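Mevalonate 3-kinase (Thermoplasma acidophilum, PDB 4RKS) phosphorylates (R)-mevalonate with ATP to give (R)-3-phosphomevalonate, a step of the alternative mevalonate pathway of extreme acidophiles that leads to isoprenoids. Local coordinates at residues 35-40 / 292-297; 69-74 / 132-137; 215-220 / 258-263. One frame throughout, in Å; residues are numbered along the deposited sequence.

Contact 1 of 3, residues 35-40 / 292-297. With MEV ((R)-mevalonate), chain C.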
# COMPACT_ATOMS: atom_id res chain seq x y z
N VAL A 35 8.35 -0.45 1.01
CA VAL A 35 9.68 -0.16 1.55
C VAL A 35 10.67 -1.28 1.18
O VAL A 35 11.83 -1.02 0.81
CB VAL A 35 9.63 0.04 3.09
CG1 VAL A 35 11.01 -0.07 3.72
CG2 VAL A 35 8.99 1.39 3.42
N VAL A 36 10.22 -2.52 1.29
CA VAL A 36 10.86 -3.65 0.59
C VAL A 36 9.83 -4.07 -0.44
O VAL A 36 8.71 -4.47 -0.08
CB VAL A 36 11.25 -4.81 1.53
CG1 VAL A 36 11.80 -6.02 0.74
CG2 VAL A 36 12.30 -4.34 2.55
N LEU A 37 10.20 -3.94 -1.70
CA LEU A 37 9.22 -3.86 -2.78
C LEU A 37 8.79 -5.23 -3.26
O LEU A 37 9.63 -6.09 -3.53
CB LEU A 37 9.80 -3.05 -3.94
CG LEU A 37 10.14 -1.61 -3.57
CD1 LEU A 37 10.86 -0.88 -4.71
CD2 LEU A 37 8.86 -0.89 -3.18
N LEU A 38 7.48 -5.42 -3.39
CA LEU A 38 6.95 -6.72 -3.82
C LEU A 38 6.91 -6.89 -5.34
O LEU A 38 6.42 -6.03 -6.07
CB LEU A 38 5.54 -6.92 -3.27
CG LEU A 38 4.90 -8.24 -3.71
CD1 LEU A 38 5.64 -9.40 -3.06
CD2 LEU A 38 3.43 -8.24 -3.33
N GLY A 39 7.43 -8.02 -5.81
CA GLY A 39 7.25 -8.43 -7.18
C GLY A 39 7.00 -9.91 -7.23
O GLY A 39 7.86 -10.71 -6.86
N GLY A 40 5.81 -10.29 -7.70
CA GLY A 40 5.47 -11.69 -7.85
C GLY A 40 4.33 -12.12 -6.96
O GLY A 40 4.34 -11.89 -5.75
N ILE A 292 12.23 6.59 -2.76
CA ILE A 292 11.61 5.31 -3.12
C ILE A 292 10.82 5.48 -4.43
O ILE A 292 10.19 6.51 -4.64
CB ILE A 292 10.65 4.82 -2.00
CG1 ILE A 292 11.41 4.51 -0.72
CG2 ILE A 292 9.82 3.59 -2.46
CD1 ILE A 292 10.51 4.35 0.49
N VAL A 293 10.87 4.47 -5.30
CA VAL A 293 9.97 4.40 -6.45
C VAL A 293 9.27 3.04 -6.41
O VAL A 293 9.95 2.02 -6.35
CB VAL A 293 10.72 4.56 -7.80
CG1 VAL A 293 9.75 4.44 -8.98
CG2 VAL A 293 11.50 5.88 -7.85
N THR A 294 7.94 3.01 -6.43
CA THR A 294 7.24 1.72 -6.41
C THR A 294 6.85 1.33 -7.84
O THR A 294 7.72 1.10 -8.66
CB THR A 294 6.00 1.75 -5.47
OG1 THR A 294 5.06 2.76 -5.90
CG2 THR A 294 6.43 2.07 -4.04
N GLY A 295 5.56 1.26 -8.15
CA GLY A 295 5.15 0.84 -9.48
C GLY A 295 4.66 1.97 -10.38
O GLY A 295 4.66 1.85 -11.59
N GLY A 296 4.25 3.07 -9.77
CA GLY A 296 3.72 4.19 -10.51
C GLY A 296 4.78 5.23 -10.84
O GLY A 296 5.95 5.07 -10.51
N SER A 297 4.36 6.29 -11.51
CA SER A 297 5.30 7.32 -11.94
C SER A 297 5.53 8.35 -10.85
O SER A 297 5.46 9.56 -11.09
CB SER A 297 4.79 8.00 -13.21
OG SER A 297 4.56 7.03 -14.22
C8 MEV C . 2.72 -4.00 -4.67
O8 MEV C . 1.73 -4.96 -4.95
C2 MEV C . 3.48 -3.72 -5.95
C3 MEV C . 4.36 -2.48 -5.98
O7 MEV C . 3.70 -1.33 -5.53
C4 MEV C . 5.62 -2.68 -5.14
C5 MEV C . 5.41 -2.39 -3.67
O3 MEV C . 4.82 -1.35 -3.27
O4 MEV C . 5.82 -3.22 -2.82
C6 MEV C . 4.75 -2.27 -7.43

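Contact 2 of 3, residues 69-74 / 132-137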
# COMPACT_ATOMS: atom_id res chain seq x y z
N THR A 69 -15.37 3.60 2.80
CA THR A 69 -16.15 2.44 2.40
C THR A 69 -17.48 2.40 3.12
O THR A 69 -17.56 2.78 4.29
CB THR A 69 -15.37 1.14 2.71
OG1 THR A 69 -14.37 0.97 1.71
CG2 THR A 69 -16.28 -0.09 2.72
N ARG A 70 -18.51 1.94 2.43
CA ARG A 70 -19.82 1.70 3.02
C ARG A 70 -20.30 0.31 2.59
O ARG A 70 -20.43 0.02 1.38
CB ARG A 70 -20.80 2.81 2.61
CG ARG A 70 -22.27 2.59 2.94
CD ARG A 70 -22.60 2.81 4.41
NE ARG A 70 -21.99 4.01 4.95
CZ ARG A 70 -22.04 4.37 6.23
NH1 ARG A 70 -22.70 3.63 7.12
NH2 ARG A 70 -21.42 5.48 6.62
N ILE A 71 -20.53 -0.56 3.56
CA ILE A 71 -21.11 -1.89 3.29
C ILE A 71 -22.49 -1.93 3.91
O ILE A 71 -22.65 -1.61 5.09
CB ILE A 71 -20.23 -3.02 3.81
CG1 ILE A 71 -18.94 -3.08 3.00
CG2 ILE A 71 -20.98 -4.38 3.75
CD1 ILE A 71 -17.83 -3.88 3.63
N TYR A 72 -23.49 -2.28 3.12
CA TYR A 72 -24.87 -2.14 3.58
C TYR A 72 -25.76 -3.26 3.07
O TYR A 72 -25.54 -3.81 1.99
CB TYR A 72 -25.43 -0.77 3.16
CG TYR A 72 -25.36 -0.50 1.66
CD1 TYR A 72 -24.17 -0.10 1.06
CD2 TYR A 72 -26.47 -0.66 0.85
CE1 TYR A 72 -24.10 0.15 -0.31
CE2 TYR A 72 -26.41 -0.42 -0.52
CZ TYR A 72 -25.22 -0.01 -1.09
OH TYR A 72 -25.16 0.24 -2.44
N ALA A 73 -26.77 -3.61 3.87
CA ALA A 73 -27.78 -4.58 3.44
C ALA A 73 -28.44 -4.10 2.16
O ALA A 73 -28.67 -2.90 1.99
CB ALA A 73 -28.83 -4.77 4.52
N ASP A 74 -28.77 -5.03 1.27
CA ASP A 74 -29.30 -4.68 -0.05
C ASP A 74 -30.13 -5.83 -0.64
O ASP A 74 -30.08 -6.95 -0.13
CB ASP A 74 -28.13 -4.29 -0.98
CG ASP A 74 -28.56 -3.39 -2.12
OD1 ASP A 74 -29.78 -3.25 -2.35
OD2 ASP A 74 -27.67 -2.83 -2.80
N ALA A 132 -8.15 -3.04 2.71
CA ALA A 132 -8.07 -2.93 4.16
C ALA A 132 -9.36 -2.35 4.77
O ALA A 132 -9.79 -2.77 5.85
CB ALA A 132 -6.86 -2.10 4.55
N SER A 133 -10.00 -1.41 4.06
CA SER A 133 -11.20 -0.76 4.60
C SER A 133 -12.34 -1.77 4.67
O SER A 133 -13.17 -1.73 5.58
CB SER A 133 -11.62 0.46 3.77
OG SER A 133 -12.03 0.07 2.48
N ILE A 134 -12.37 -2.67 3.69
CA ILE A 134 -13.31 -3.79 3.76
C ILE A 134 -13.05 -4.61 5.01
O ILE A 134 -13.99 -4.93 5.75
CB ILE A 134 -13.21 -4.69 2.53
CG1 ILE A 134 -13.57 -3.89 1.28
CG2 ILE A 134 -14.16 -5.87 2.68
CD1 ILE A 134 -13.40 -4.67 0.03
N GLY A 135 -11.79 -4.95 5.25
CA GLY A 135 -11.45 -5.69 6.47
C GLY A 135 -11.88 -4.99 7.76
O GLY A 135 -12.41 -5.62 8.67
N ALA A 136 -11.65 -3.68 7.83
CA ALA A 136 -12.01 -2.91 9.01
C ALA A 136 -13.50 -2.89 9.20
O ALA A 136 -13.97 -2.87 10.31
CB ALA A 136 -11.48 -1.46 8.91
N ALA A 137 -14.26 -2.86 8.12
CA ALA A 137 -15.73 -2.88 8.23
C ALA A 137 -16.23 -4.22 8.81
O ALA A 137 -17.11 -4.25 9.66
CB ALA A 137 -16.37 -2.60 6.88

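Contact 3 of 3, residues 215-220 / 258-263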
# COMPACT_ATOMS: atom_id res chain seq x y z
N VAL A 215 8.99 -12.13 -12.49
CA VAL A 215 9.31 -13.52 -12.20
C VAL A 215 10.05 -14.18 -13.39
O VAL A 215 10.62 -15.26 -13.26
CB VAL A 215 8.02 -14.32 -11.85
CG1 VAL A 215 8.37 -15.71 -11.32
CG2 VAL A 215 7.20 -13.56 -10.80
N ARG A 216 10.06 -13.52 -14.53
CA ARG A 216 10.78 -14.08 -15.68
C ARG A 216 12.30 -13.91 -15.57
O ARG A 216 13.06 -14.60 -16.25
CB ARG A 216 10.27 -13.46 -16.97
CG ARG A 216 8.86 -13.87 -17.32
CD ARG A 216 8.28 -13.03 -18.43
NE ARG A 216 6.93 -13.49 -18.76
CZ ARG A 216 6.08 -12.81 -19.51
NH1 ARG A 216 6.42 -11.64 -20.02
NH2 ARG A 216 4.88 -13.32 -19.75
N SER A 217 12.74 -12.99 -14.70
CA SER A 217 14.16 -12.67 -14.55
C SER A 217 14.99 -13.78 -13.88
O SER A 217 14.57 -14.40 -12.91
CB SER A 217 14.32 -11.38 -13.74
OG SER A 217 15.68 -11.09 -13.50
N ASP A 218 16.18 -14.01 -14.43
CA ASP A 218 17.14 -14.97 -13.87
C ASP A 218 17.63 -14.56 -12.49
O ASP A 218 18.11 -15.39 -11.71
CB ASP A 218 18.33 -15.11 -14.82
CG ASP A 218 17.91 -15.09 -16.28
OD1 ASP A 218 16.85 -15.67 -16.60
OD2 ASP A 218 18.64 -14.49 -17.10
N LEU A 219 17.53 -13.27 -12.18
CA LEU A 219 17.90 -12.78 -10.86
C LEU A 219 16.76 -12.90 -9.86
O LEU A 219 16.93 -12.59 -8.68
CB LEU A 219 18.35 -11.32 -10.96
CG LEU A 219 19.44 -11.05 -11.98
CD1 LEU A 219 19.43 -9.57 -12.34
CD2 LEU A 219 20.78 -11.45 -11.41
N TYR A 220 15.59 -13.36 -10.31
CA TYR A 220 14.42 -13.38 -9.43
C TYR A 220 14.60 -14.25 -8.19
O TYR A 220 14.22 -13.82 -7.09
CB TYR A 220 13.15 -13.81 -10.17
CG TYR A 220 11.91 -13.65 -9.32
CD1 TYR A 220 11.56 -12.40 -8.81
CD2 TYR A 220 11.10 -14.73 -9.02
CE1 TYR A 220 10.43 -12.25 -8.02
CE2 TYR A 220 9.96 -14.58 -8.25
CZ TYR A 220 9.64 -13.34 -7.74
OH TYR A 220 8.51 -13.19 -6.97
N HIS A 258 14.28 -2.00 -9.41
CA HIS A 258 14.04 -1.44 -10.73
C HIS A 258 15.13 -1.78 -11.74
O HIS A 258 14.91 -1.69 -12.95
CB HIS A 258 13.80 0.06 -10.61
CG HIS A 258 12.47 0.38 -10.01
ND1 HIS A 258 11.29 0.16 -10.69
CD2 HIS A 258 12.11 0.85 -8.79
CE1 HIS A 258 10.27 0.50 -9.93
NE2 HIS A 258 10.74 0.92 -8.77
N SER A 259 16.29 -2.22 -11.26
CA SER A 259 17.29 -2.80 -12.16
C SER A 259 16.82 -4.17 -12.67
O SER A 259 17.02 -4.51 -13.83
CB SER A 259 18.64 -2.92 -11.45
OG SER A 259 19.61 -3.49 -12.31
N ILE A 260 16.17 -4.94 -11.81
CA ILE A 260 15.63 -6.24 -12.24
C ILE A 260 14.49 -6.06 -13.25
O ILE A 260 14.47 -6.72 -14.29
CB ILE A 260 15.16 -7.09 -11.05
CG1 ILE A 260 16.35 -7.44 -10.16
CG2 ILE A 260 14.46 -8.35 -11.53
CD1 ILE A 260 16.00 -8.16 -8.90
N LEU A 261 13.56 -5.15 -12.97
CA LEU A 261 12.46 -4.88 -13.89
C LEU A 261 12.93 -4.42 -15.28
O LEU A 261 12.43 -4.90 -16.29
CB LEU A 261 11.50 -3.84 -13.28
CG LEU A 261 10.62 -4.39 -12.15
CD1 LEU A 261 9.74 -3.31 -11.53
CD2 LEU A 261 9.78 -5.55 -12.62
N ARG A 262 13.88 -3.49 -15.33
CA ARG A 262 14.38 -2.97 -16.60
C ARG A 262 14.93 -4.09 -17.48
O ARG A 262 14.76 -4.08 -18.69
CB ARG A 262 15.47 -1.90 -16.38
CG ARG A 262 14.91 -0.53 -16.00
CD ARG A 262 15.99 0.57 -16.02
NE ARG A 262 17.12 0.25 -15.15
CZ ARG A 262 17.22 0.63 -13.88
NH1 ARG A 262 16.26 1.35 -13.31
NH2 ARG A 262 18.29 0.29 -13.17
N GLY A 263 15.58 -5.08 -16.86
CA GLY A 263 16.06 -6.24 -17.56
C GLY A 263 14.98 -7.17 -18.08
O GLY A 263 15.27 -8.10 -18.83
O HOH W 1 16.04 -8.90 -14.74

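Contact 1 of 3, residues 35-40 / 292-297
Leu37 reaches across to Val293 and Thr294, and its side chain forms part of the wall of the mevalonate pocket. Its CB lies 4.1 Å from O4 of the ligand carboxylate. With CG set anti to the carbonyl carbon (chi1 -62°), the branch is directed at the 292-297 loop, and the two methyls then take different tasks. CD1 comes up against the backbone, 3.5 Å from the carbonyl O of Val293. CD2 turns instead to the carboxylate end of mevalonate, 3.8 Å from C5, and CD2 also lies 3.9 Å from Thr294 CG2.

The next residue supplies the polar grip. Leu38 N donates to O4 of mevalonate over 2.8 Å at an N-H...O angle of 175°, so the bond is nearly straight; Arg163 is a further hydrogen-bonding partner of the ligand. From the opposite segment Thr294 brings its CB to 3.8 Å from the O7 hydroxyl, while Gly295 borders the C6 methyl. A beta carbon on Gly295 would clash with C6, consistent with the lack of a side chain making room for the methyl. The substrate is thus held between loops from the N-terminal and C-terminal family regions of this GHMP kinase. Away from the ligand, the contact continues as a loose apolar pair between Val35 CG2 and Ile292 CD1.

Val35 and Val36 both face Ala54 of strand 53-59, which makes a classic beta bulge where the 24-34 strand gives way to the loop. Leu37 rests on Thr254 and Tyr257 of helix 243-262, Ile292 packs on Ala250 of that helix, and Val35 and Val36 lie against helix 220-238.

Contact 2 of 3, residues 69-74 / 132-137
Thr69 and Ser133 meet through two hydroxyls whose first torsions bring them together. In Thr69, OG1 is anti to the carbonyl carbon (chi1 -77°), which aims it at the helix; in Ser133, OG occupies the position between the backbone N and the carbonyl carbon (chi1 65°), which turns it to the strand. The result is a short hydrogen bond, 2.6 Å from Thr69 OG1 to Ser133 OG, with the threonine as donor. Ser133 OG is in turn hydrogen-bonded to the carbonyl O of Gly130 one helical turn earlier, so this oxygen accepts from the strand while it binds back to its own helix. That double engagement should fix the rotation of both hydroxyls in a buried setting.

Two residues further along the strand the contact becomes apolar. Ile71 points to the helix with its longer branch extended, and the terminal CD1 is what touches: it lies 3.8 Å from Ala137 CB and, more loosely, 4.3 Å from Ile134 CG2. The small alanine side chain is consistent with so close an approach of the isoleucine tip to the helix. The axes of strand 69-73 and helix segment 132-137 come within 8.7 Å and cross at -47°.

This is a helix laid on a sheet face in the N-terminal domain of a GHMP kinase. Helix 128-141 follows the ATP-binding residues Ser124 to Ser127. Strand 66-73 lies between strands 24-34 and 113-120: Thr69 is hydrogen-bonded through its backbone to Ser27, and its side chain touches Tyr115, an ATP-binding residue, while Ile134 also reaches Tyr115 and Ala137 rests on Ser27.

Contact 3 of 3, residues 215-220 / 258-263
Ile260 points from its helix into the bend of 215-220, and its two branches divide between Ser217 and Leu219. CG2, anti to the backbone N, goes to the serine: it lies 3.6 Å from Ser217 OG and 3.8 Å from Ser217 CB, a methyl set alongside the short side chain. CG1 takes the other direction and meets Leu219, whose CD1 is 4.3 Å away at the solvent-facing margin. Ile260 accounts for 77 of the 149 Å² buried here, in keeping with its place between two partners.

Ser217 is turned by its first torsion (chi1 176°) so that OG stands beside its own carbonyl carbon, near both the following turn and the facing helix. There it accepts from Leu219 N over 3.1 Å, with an N-H...O angle of 149°. A side-chain oxygen bonded to the amide two residues on defines an ST turn, and here it serves as a capping bond at the approach to helix 220-238. Ser217 to Tyr220 also form a type I beta turn, closed by Tyr220 N donating to Ser217 O at 3.0 Å.

OG has a further partner across the interface. A water 2.5 Å from Ser217 OG donates to the carbonyl O of Ile260, 2.7 Å away, bridging loop and helix beside the methyl contact. With an alanine in place of Ser217, Leu219 N would probably be left without its capping acceptor and the water would be likely to lose its hold on the loop.

Ile260 also touches Ile214 of helix 207-214, while Ser217 packs on Val264 just beyond the 258-263 segment.

How the contacts relate
From the N terminus, the chain first passes 35-40, which meets its partner only at 292-297, so contact 1 closes a loop holding both of the others. Within it, contact 2 closes first, joining strand 66-73 to helix 128-141 inside the N-terminal domain. Contact 3 follows in series, drawing the turn before helix 220-238 to the end region of helix 243-262 in the C-terminal part; none cross. Contacts 2 and 3 lie on opposite sides of the chain's centre, their centres about 37 Å apart. Contacts 1 and 3 touch: Tyr220 OH is 2.6 Å from Gly39 O, and His258 NE2 is 2.8 Å from Val293 O, both probable hydrogen bonds.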